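Local coordinates for YueI protein (Bacillus subtilis, PDB 2OHW) that is of unknown function, a single-chain protein of the DUF1694 family that folds around a four-stranded mixed sheet with helices packed against it, at residues D5-Y10 with R26-G31; R36-L41 with E56-N61; G44-S49 with G71-Q76. One frame throughout, in Å; residues are numbered along the deposited sequence.

Contact 1 of 3, residues D5-Y10 with R26-G31; sequences DKMDLY and RHLFLG
Tyr10 and Leu28 reach for each other with CG anti to the backbone N in both (chi1 178° and 176°), which extends each side chain from its helix toward the other. Their backbones stay well apart: the closest alpha carbons, Met7 CA and Leu28 CA, are 9.9 Å from each other. One methyl of Leu28 does most of the bridging. Its CD2 meets the rim of the tyrosine ring, 3.8 Å from Tyr10 CE2, and is also approached by the sulfur of Met7, with Met7 SD 4.3 Å from Leu28 CD2. The same methyl sits over one face of the Phe29 ring, toward its rim. Phe29 comes from the direction opposite to Tyr10 and presents its edge to the hydroxyl, Phe29 CZ lying 3.8 Å from Tyr10 OH. That hydroxyl makes its hydrogen bond with Gly17 O, in the loop joining the helices, so the polar end is satisfied beside an otherwise apolar contact. Phe29 is where the chain leaves helical geometry. The packing sets helix 5-12 against the end of helix 22-28 and the residue that follows it, while Leu28 and Phe29 also rest on Leu104 of strand 104-110.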
loop_
_atom_site.group_PDB
_atom_site.type_symbol
_atom_site.label_atom_id
_atom_site.label_comp_id
_atom_site.label_asym_id
_atom_site.label_seq_id
_atom_site.Cartn_x
_atom_site.Cartn_y
_atom_site.Cartn_z
ATOM N N ASP A 5 4.807 -10.120 17.577
ATOM C CA ASP A 5 3.862 -11.098 17.037
ATOM C C ASP A 5 2.474 -10.523 16.809
ATOM O O ASP A 5 1.777 -10.983 15.910
ATOM C CB ASP A 5 3.759 -12.328 17.943
ATOM C CG ASP A 5 5.081 -13.069 18.080
ATOM O OD1 ASP A 5 6.030 -12.809 17.321
ATOM O OD2 ASP A 5 5.168 -13.926 18.968
ATOM N N LYS A 6 2.075 -9.519 17.591
ATOM C CA LYS A 6 0.774 -8.883 17.364
ATOM C C LYS A 6 0.751 -8.160 16.017
ATOM O O LYS A 6 -0.281 -8.144 15.345
ATOM C CB LYS A 6 0.376 -7.951 18.515
ATOM C CG LYS A 6 1.323 -6.796 18.762
ATOM C CD LYS A 6 1.193 -6.293 20.195
ATOM C CE LYS A 6 1.808 -4.921 20.365
ATOM N NZ LYS A 6 3.240 -4.872 19.954
ATOM N N MET A 7 1.895 -7.610 15.599
ATOM C CA MET A 7 1.979 -6.943 14.286
ATOM C C MET A 7 1.918 -7.959 13.156
ATOM O O MET A 7 1.266 -7.725 12.135
ATOM C CB MET A 7 3.261 -6.113 14.184
ATOM C CG MET A 7 3.555 -5.467 12.809
ATOM S SD MET A 7 2.297 -4.272 12.209
ATOM C CE MET A 7 2.228 -3.213 13.627
ATOM N N ASP A 8 2.595 -9.090 13.334
ATOM C CA ASP A 8 2.543 -10.154 12.349
ATOM C C ASP A 8 1.115 -10.628 12.158
ATOM O O ASP A 8 0.719 -10.929 11.036
ATOM C CB ASP A 8 3.413 -11.348 12.747
ATOM C CG ASP A 8 4.893 -11.058 12.659
ATOM O OD1 ASP A 8 5.302 -9.991 12.135
ATOM O OD2 ASP A 8 5.657 -11.925 13.132
ATOM N N LEU A 9 0.341 -10.704 13.238
ATOM C CA LEU A 9 -1.027 -11.160 13.133
ATOM C C LEU A 9 -1.855 -10.119 12.389
ATOM O O LEU A 9 -2.647 -10.468 11.511
ATOM C CB LEU A 9 -1.645 -11.471 14.507
ATOM C CG LEU A 9 -2.993 -12.209 14.387
ATOM C CD1 LEU A 9 -2.844 -13.568 13.694
ATOM C CD2 LEU A 9 -3.687 -12.388 15.726
ATOM N N TYR A 10 -1.646 -8.850 12.717
ATOM C CA TYR A 10 -2.317 -7.748 12.002
ATOM C C TYR A 10 -2.069 -7.845 10.505
ATOM O O TYR A 10 -2.999 -7.749 9.696
ATOM C CB TYR A 10 -1.794 -6.419 12.537
ATOM C CG TYR A 10 -2.342 -5.177 11.893
ATOM C CD1 TYR A 10 -3.567 -4.648 12.298
ATOM C CD2 TYR A 10 -1.605 -4.476 10.942
ATOM C CE1 TYR A 10 -4.066 -3.484 11.728
ATOM C CE2 TYR A 10 -2.099 -3.312 10.370
ATOM C CZ TYR A 10 -3.322 -2.808 10.783
ATOM O OH TYR A 10 -3.806 -1.622 10.250
ATOM N N ARG A 26 2.439 4.991 10.390
ATOM C CA ARG A 26 3.232 5.665 9.372
ATOM C C ARG A 26 4.416 4.818 8.942
ATOM O O ARG A 26 4.771 4.788 7.761
ATOM C CB ARG A 26 3.704 7.034 9.864
ATOM C CG ARG A 26 2.569 8.021 10.096
ATOM C CD ARG A 26 3.108 9.439 10.235
ATOM N NE ARG A 26 2.100 10.339 10.773
ATOM C CZ ARG A 26 1.193 10.977 10.044
ATOM N NH1 ARG A 26 1.147 10.813 8.723
ATOM N NH2 ARG A 26 0.319 11.779 10.641
ATOM N N HIS A 27 5.022 4.119 9.898
ATOM C CA HIS A 27 6.152 3.254 9.580
ATOM C C HIS A 27 5.768 2.032 8.742
ATOM O O HIS A 27 6.606 1.510 8.009
ATOM C CB HIS A 27 6.899 2.840 10.845
ATOM C CG HIS A 27 7.541 3.988 11.568
ATOM N ND1 HIS A 27 7.486 4.131 12.937
ATOM C CD2 HIS A 27 8.255 5.044 11.108
ATOM C CE1 HIS A 27 8.139 5.225 13.291
ATOM N NE2 HIS A 27 8.613 5.799 12.199
ATOM N N LEU A 28 4.517 1.577 8.854
ATOM C CA LEU A 28 4.017 0.481 8.011
ATOM C C LEU A 28 3.545 0.982 6.633
ATOM O O LEU A 28 3.897 0.400 5.594
ATOM C CB LEU A 28 2.892 -0.292 8.707
ATOM C CG LEU A 28 2.208 -1.408 7.890
ATOM C CD1 LEU A 28 3.154 -2.500 7.439
ATOM C CD2 LEU A 28 1.063 -2.020 8.699
ATOM N N PHE A 29 2.737 2.043 6.644
ATOM C CA PHE A 29 2.027 2.498 5.452
ATOM C C PHE A 29 2.722 3.598 4.644
ATOM O O PHE A 29 2.059 4.465 4.048
ATOM C CB PHE A 29 0.594 2.899 5.818
ATOM C CG PHE A 29 -0.246 1.743 6.309
ATOM C CD1 PHE A 29 -0.683 0.761 5.420
ATOM C CD2 PHE A 29 -0.609 1.649 7.641
ATOM C CE1 PHE A 29 -1.459 -0.315 5.879
ATOM C CE2 PHE A 29 -1.394 0.590 8.102
ATOM C CZ PHE A 29 -1.811 -0.395 7.224
ATOM N N LEU A 30 4.054 3.539 4.612
ATOM C CA LEU A 30 4.860 4.452 3.782
ATOM C C LEU A 30 4.570 5.919 4.091
ATOM O O LEU A 30 4.571 6.775 3.198
ATOM C CB LEU A 30 4.653 4.159 2.285
ATOM C CG LEU A 30 5.070 2.762 1.813
ATOM C CD1 LEU A 30 4.660 2.533 0.352
ATOM C CD2 LEU A 30 6.564 2.563 1.989
ATOM N N GLY A 31 4.337 6.185 5.374
ATOM C CA GLY A 31 4.141 7.544 5.876
ATOM C C GLY A 31 2.695 7.919 6.132
ATOM O O GLY A 31 2.440 8.943 6.772
#

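Contact 2 of 3, residues R36-L41 with E56-N61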
loop_
_atom_site.group_PDB
_atom_site.type_symbol
_atom_site.label_atom_id
_atom_site.label_comp_id
_atom_site.label_asym_id
_atom_site.label_seq_id
_atom_site.Cartn_x
_atom_site.Cartn_y
_atom_site.Cartn_z
ATOM N N ARG A 36 -6.262 6.784 6.456
ATOM C CA ARG A 36 -6.224 7.353 5.108
ATOM C C ARG A 36 -5.969 6.308 4.003
ATOM O O ARG A 36 -6.037 6.614 2.807
ATOM C CB ARG A 36 -5.197 8.487 5.058
ATOM C CG ARG A 36 -5.484 9.621 6.107
ATOM C CD ARG A 36 -5.148 10.987 5.568
ATOM N NE ARG A 36 -5.125 12.107 6.531
ATOM C CZ ARG A 36 -5.857 12.270 7.640
ATOM N NH1 ARG A 36 -6.767 11.388 8.027
ATOM N NH2 ARG A 36 -5.675 13.365 8.377
ATOM N N VAL A 37 -5.708 5.069 4.400
ATOM C CA VAL A 37 -5.332 4.057 3.423
ATOM C C VAL A 37 -6.558 3.539 2.678
ATOM O O VAL A 37 -7.553 3.137 3.298
ATOM C CB VAL A 37 -4.559 2.896 4.076
ATOM C CG1 VAL A 37 -4.234 1.833 3.041
ATOM C CG2 VAL A 37 -3.265 3.412 4.742
ATOM N N VAL A 38 -6.464 3.542 1.348
ATOM C CA VAL A 38 -7.482 3.004 0.464
ATOM C C VAL A 38 -7.136 1.573 0.036
ATOM O O VAL A 38 -8.014 0.719 -0.042
ATOM C CB VAL A 38 -7.637 3.912 -0.791
ATOM C CG1 VAL A 38 -8.565 3.291 -1.810
ATOM C CG2 VAL A 38 -8.153 5.296 -0.378
ATOM N N LEU A 39 -5.858 1.303 -0.227
ATOM C CA LEU A 39 -5.427 -0.029 -0.644
ATOM C C LEU A 39 -3.932 -0.129 -0.414
ATOM O O LEU A 39 -3.197 0.852 -0.571
ATOM C CB LEU A 39 -5.749 -0.272 -2.118
ATOM C CG LEU A 39 -5.703 -1.718 -2.657
ATOM C CD1 LEU A 39 -6.983 -2.481 -2.267
ATOM C CD2 LEU A 39 -5.608 -1.644 -4.160
ATOM N N ALA A 40 -3.473 -1.318 -0.040
ATOM C CA ALA A 40 -2.049 -1.566 0.122
ATOM C C ALA A 40 -1.706 -2.899 -0.523
ATOM O O ALA A 40 -2.491 -3.853 -0.435
ATOM C CB ALA A 40 -1.690 -1.567 1.588
ATOM N N LEU A 41 -0.548 -2.960 -1.185
ATOM C CA LEU A 41 -0.035 -4.199 -1.792
ATOM C C LEU A 41 1.299 -4.523 -1.148
ATOM O O LEU A 41 2.097 -3.594 -0.879
ATOM C CB LEU A 41 0.215 -3.988 -3.274
ATOM C CG LEU A 41 -0.984 -3.830 -4.206
ATOM C CD1 LEU A 41 -0.465 -3.616 -5.629
ATOM C CD2 LEU A 41 -1.930 -4.984 -4.164
ATOM N N GLU A 56 -5.894 -0.731 -10.026
ATOM C CA GLU A 56 -6.390 0.169 -11.074
ATOM C C GLU A 56 -7.786 0.676 -10.721
ATOM O O GLU A 56 -8.091 1.847 -10.899
ATOM C CB GLU A 56 -6.380 -0.472 -12.464
ATOM C CG GLU A 56 -6.859 0.521 -13.542
ATOM C CD GLU A 56 -6.364 0.251 -14.946
ATOM O OE1 GLU A 56 -5.886 -0.871 -15.232
ATOM O OE2 GLU A 56 -6.490 1.179 -15.778
ATOM N N HIS A 57 -8.630 -0.210 -10.199
ATOM C CA HIS A 57 -9.969 0.196 -9.812
ATOM C C HIS A 57 -9.963 1.329 -8.798
ATOM O O HIS A 57 -10.745 2.287 -8.909
ATOM C CB HIS A 57 -10.756 -0.994 -9.250
ATOM C CG HIS A 57 -12.156 -0.640 -8.862
ATOM N ND1 HIS A 57 -12.497 -0.244 -7.589
ATOM C CD2 HIS A 57 -13.285 -0.545 -9.603
ATOM C CE1 HIS A 57 -13.791 0.035 -7.548
ATOM N NE2 HIS A 57 -14.287 -0.132 -8.760
ATOM N N GLU A 58 -9.105 1.207 -7.787
ATOM C CA GLU A 58 -9.004 2.219 -6.746
ATOM C C GLU A 58 -8.432 3.537 -7.271
ATOM O O GLU A 58 -8.854 4.613 -6.847
ATOM C CB GLU A 58 -8.181 1.707 -5.552
ATOM C CG GLU A 58 -8.862 0.588 -4.730
ATOM C CD GLU A 58 -10.317 0.882 -4.342
ATOM O OE1 GLU A 58 -10.642 2.024 -3.930
ATOM O OE2 GLU A 58 -11.147 -0.048 -4.439
ATOM N N LEU A 59 -7.470 3.465 -8.187
ATOM C CA LEU A 59 -6.949 4.694 -8.792
ATOM C C LEU A 59 -7.995 5.401 -9.664
ATOM O O LEU A 59 -8.095 6.637 -9.672
ATOM C CB LEU A 59 -5.682 4.396 -9.587
ATOM C CG LEU A 59 -4.510 3.917 -8.744
ATOM C CD1 LEU A 59 -3.476 3.311 -9.644
ATOM C CD2 LEU A 59 -3.906 5.052 -7.929
ATOM N N LYS A 60 -8.771 4.597 -10.382
ATOM C CA LYS A 60 -9.812 5.090 -11.283
ATOM C C LYS A 60 -10.960 5.750 -10.517
ATOM O O LYS A 60 -11.595 6.678 -11.016
ATOM C CB LYS A 60 -10.339 3.898 -12.087
ATOM C CG LYS A 60 -11.438 4.197 -13.084
ATOM C CD LYS A 60 -11.818 2.940 -13.845
ATOM C CE LYS A 60 -12.868 3.254 -14.912
ATOM N NZ LYS A 60 -14.152 3.745 -14.325
ATOM N N ASN A 61 -11.234 5.250 -9.316
ATOM C CA ASN A 61 -12.419 5.654 -8.573
ATOM C C ASN A 61 -12.098 6.582 -7.416
ATOM O O ASN A 61 -12.955 6.927 -6.592
ATOM C CB ASN A 61 -13.198 4.406 -8.175
ATOM C CG ASN A 61 -14.000 3.868 -9.336
ATOM O OD1 ASN A 61 -15.045 4.419 -9.646
ATOM N ND2 ASN A 61 -13.502 2.832 -10.012
#
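Val38 and Leu39 present their side chains to Glu58 where strand 37-42, an outermost strand of the mixed four-stranded sheet, passes helix 53-60. The two residues form a classic beta bulge opposite Ile108 of the antiparallel strand 104-110. The chain turns a corner at Val38, and the bulge lets consecutive residues both point toward the helix.

The apolar part of the contact uses the aliphatic portion of the glutamate. Glu58 CG lies 4.0 Å from Val38 CG1 and equally far from Leu39 CD2, so the two strand residues share one methylene. The leucine crosses the glutamate chain at about a right angle, whereas the valine meets it at a slant. No hydrogen bond joins the two segments.

The polar interactions concern the carboxylate and the end of the helix. Glu58 OE1 forms a salt bridge with Arg116, whose side chain also touches Val38, so charge pairing and packing meet at one place. On the other oxygen, His57 ND1 gives a weak hydrogen bond of 3.4 Å to Glu58 OE2, which lies at the edge of the imidazole and in its plane. At the helix terminus Asn61 ND2 donates to His57 O over 3.0 Å, and the same nitrogen stands above one face of the His57 ring.

A bend at chi2 (-49°) folds the carboxylate of Glu58 back alongside the valine, leaving Glu58 OE1 just 3.2 Å from the methyl Val38 CG1.

Contact 3 of 3, residues G44-S49 with G71-Q76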
loop_
_atom_site.group_PDB
_atom_site.type_symbol
_atom_site.label_atom_id
_atom_site.label_comp_id
_atom_site.label_asym_id
_atom_site.label_seq_id
_atom_site.Cartn_x
_atom_site.Cartn_y
_atom_site.Cartn_z
ATOM N N GLY A 44 5.790 -8.369 -2.483
ATOM C CA GLY A 44 5.616 -9.573 -3.289
ATOM C C GLY A 44 4.523 -9.435 -4.335
ATOM O O GLY A 44 4.678 -9.881 -5.460
ATOM N N GLN A 45 3.404 -8.810 -3.958
ATOM C CA GLN A 45 2.340 -8.535 -4.926
ATOM C C GLN A 45 2.795 -7.547 -5.996
ATOM O O GLN A 45 2.489 -7.713 -7.186
ATOM C CB GLN A 45 1.085 -8.041 -4.194
ATOM C CG GLN A 45 0.455 -9.123 -3.334
ATOM C CD GLN A 45 -0.749 -8.602 -2.564
ATOM O OE1 GLN A 45 -0.664 -7.585 -1.881
ATOM N NE2 GLN A 45 -1.884 -9.308 -2.672
ATOM N N VAL A 46 3.512 -6.496 -5.606
ATOM C CA VAL A 46 3.965 -5.540 -6.632
ATOM C C VAL A 46 4.890 -6.237 -7.647
ATOM O O VAL A 46 4.912 -5.882 -8.836
ATOM C CB VAL A 46 4.635 -4.305 -5.997
ATOM C CG1 VAL A 46 5.261 -3.398 -7.063
ATOM C CG2 VAL A 46 3.601 -3.533 -5.203
ATOM N N LEU A 47 5.644 -7.226 -7.172
ATOM C CA LEU A 47 6.591 -7.949 -8.034
ATOM C C LEU A 47 5.920 -8.926 -8.994
ATOM O O LEU A 47 6.589 -9.476 -9.880
ATOM C CB LEU A 47 7.644 -8.663 -7.183
ATOM C CG LEU A 47 8.647 -7.765 -6.440
ATOM C CD1 LEU A 47 9.384 -8.521 -5.330
ATOM C CD2 LEU A 47 9.623 -7.065 -7.381
ATOM N N ARG A 48 4.612 -9.139 -8.851
ATOM C CA ARG A 48 3.873 -10.005 -9.774
ATOM C C ARG A 48 3.906 -9.396 -11.178
ATOM O O ARG A 48 3.707 -8.187 -11.343
ATOM C CB ARG A 48 2.431 -10.213 -9.297
ATOM C CG ARG A 48 1.678 -11.302 -10.057
ATOM C CD ARG A 48 0.208 -11.361 -9.653
ATOM N NE ARG A 48 -0.623 -10.397 -10.370
ATOM C CZ ARG A 48 -1.952 -10.445 -10.425
ATOM N NH1 ARG A 48 -2.616 -11.410 -9.804
ATOM N NH2 ARG A 48 -2.626 -9.531 -11.114
ATOM N N SER A 49 4.177 -10.236 -12.176
ATOM C CA SER A 49 4.338 -9.783 -13.561
ATOM C C SER A 49 3.146 -8.967 -14.064
ATOM O O SER A 49 3.316 -7.858 -14.582
ATOM C CB SER A 49 4.609 -10.978 -14.483
ATOM O OG SER A 49 5.722 -11.718 -14.011
ATOM N N GLY A 71 10.525 2.872 -2.059
ATOM C CA GLY A 71 11.781 3.091 -2.782
ATOM C C GLY A 71 12.765 1.933 -2.742
ATOM O O GLY A 71 13.769 1.956 -3.469
ATOM N N GLU A 72 12.503 0.911 -1.921
ATOM C CA GLU A 72 13.362 -0.280 -1.963
ATOM C C GLU A 72 13.195 -1.059 -3.267
ATOM O O GLU A 72 14.074 -1.849 -3.643
ATOM C CB GLU A 72 13.072 -1.218 -0.799
ATOM C CG GLU A 72 13.199 -0.538 0.535
ATOM C CD GLU A 72 14.175 -1.208 1.446
ATOM O OE1 GLU A 72 14.386 -2.435 1.333
ATOM O OE2 GLU A 72 14.741 -0.492 2.294
ATOM N N LEU A 73 12.039 -0.870 -3.916
ATOM C CA LEU A 73 11.727 -1.516 -5.183
ATOM C C LEU A 73 12.455 -0.831 -6.336
ATOM O O LEU A 73 12.666 0.374 -6.306
ATOM C CB LEU A 73 10.216 -1.444 -5.439
ATOM C CG LEU A 73 9.336 -2.254 -4.485
ATOM C CD1 LEU A 73 7.880 -1.857 -4.724
ATOM C CD2 LEU A 73 9.545 -3.733 -4.741
ATOM N N GLN A 74 12.842 -1.617 -7.332
ATOM C CA GLN A 74 13.379 -1.087 -8.573
ATOM C C GLN A 74 12.254 -0.618 -9.490
ATOM O O GLN A 74 11.152 -1.173 -9.462
ATOM C CB GLN A 74 14.216 -2.166 -9.269
ATOM C CG GLN A 74 15.445 -2.543 -8.459
ATOM C CD GLN A 74 16.333 -3.556 -9.146
ATOM O OE1 GLN A 74 16.147 -3.869 -10.318
ATOM N NE2 GLN A 74 17.309 -4.077 -8.407
ATOM N N TYR A 75 12.556 0.387 -10.312
ATOM C CA TYR A 75 11.581 1.001 -11.224
ATOM C C TYR A 75 10.744 0.019 -12.004
ATOM O O TYR A 75 9.523 0.173 -12.068
ATOM C CB TYR A 75 12.270 1.972 -12.195
ATOM C CG TYR A 75 11.293 2.782 -13.027
ATOM C CD1 TYR A 75 10.584 3.842 -12.466
ATOM C CD2 TYR A 75 11.090 2.492 -14.372
ATOM C CE1 TYR A 75 9.691 4.589 -13.222
ATOM C CE2 TYR A 75 10.192 3.228 -15.135
ATOM C CZ TYR A 75 9.496 4.272 -14.550
ATOM O OH TYR A 75 8.607 5.012 -15.306
ATOM N N GLN A 76 11.382 -0.972 -12.619
ATOM C CA GLN A 76 10.638 -1.887 -13.484
ATOM C C GLN A 76 9.533 -2.657 -12.755
ATOM O O GLN A 76 8.591 -3.122 -13.386
ATOM C CB GLN A 76 11.595 -2.836 -14.214
ATOM C CG GLN A 76 12.253 -3.865 -13.329
ATOM C CD GLN A 76 13.533 -3.399 -12.671
ATOM O OE1 GLN A 76 13.900 -2.217 -12.716
ATOM N NE2 GLN A 76 14.225 -4.340 -12.034
#
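Leu73 is the shared partner of Val46 and Leu47, offering a different methyl to each. Its CG lies anti to the carbonyl carbon and beside the backbone N (chi1 -67°), carrying the two methyls to the other segment; chi2 then sets CD1 anti to CA, in line with the chain, and turns CD2 off to the side, toward Leu47. One branch, Leu73 CD1, packs 3.8 Å from Val46 CG1, the two side chains meeting at a slant. The second branch is more distant from its neighbour, with Leu73 CD2 4.3 Å from Leu47 CD2.

In Val46 the methyl that touches is the one anti to the backbone N, chi1 being 173°. Val46 already points toward segment 71-76 as it leaves the backbone, whereas Leu47 does not, and just the end of the Leu47 side chain comes nearer. Leu47 lies at the exposed margin of the contact; Val46 and Leu73 are buried.

The contact joins the short helix 43-46, directly after strand 37-42, to the loop that leads from strand 65-70 into helix 75-87. That loop and helix connect strand 65-70 to its parallel neighbour 92-95, a beta-alpha-beta crossover. Leu73 also touches Tyr78 of the crossover helix and Lys43, while Leu47 reaches Ser77.

Nearby, Gln74, just before helix 75-87, and Gln76 are joined through their side-chain amides. Gln76 NE2 donates to Gln74 OE1 over a short 2.6 Å, with the acceptor close to the Gln76 amide plane and the donor tilted 23° from the carbonyl plane of Gln74.

Contact 2 lies nearest the centre of the molecule and is buried, contact 3 is buried but edged by an exposed leucine, and contact 1 is partly buried. Contacts 1 and 2 sit on opposite sides of the chain's centre, yet touch through Phe29 CD1 and Val37 CG2, 3.8 Å apart. Contacts 2 and 3 meet at Leu41 and Val46, where strand 37-42 runs into helix 43-46; their segments alternate along the chain, whereas contact 1 closes before either opens. Contacts 1 and 3 do not touch. Chemistry follows place: contact 1 mixes aromatic rings, a leucine methyl and a methionine sulfur where helices approach, contact 3 is aliphatic, and contact 2 alone sets a charged side chain against the sheet.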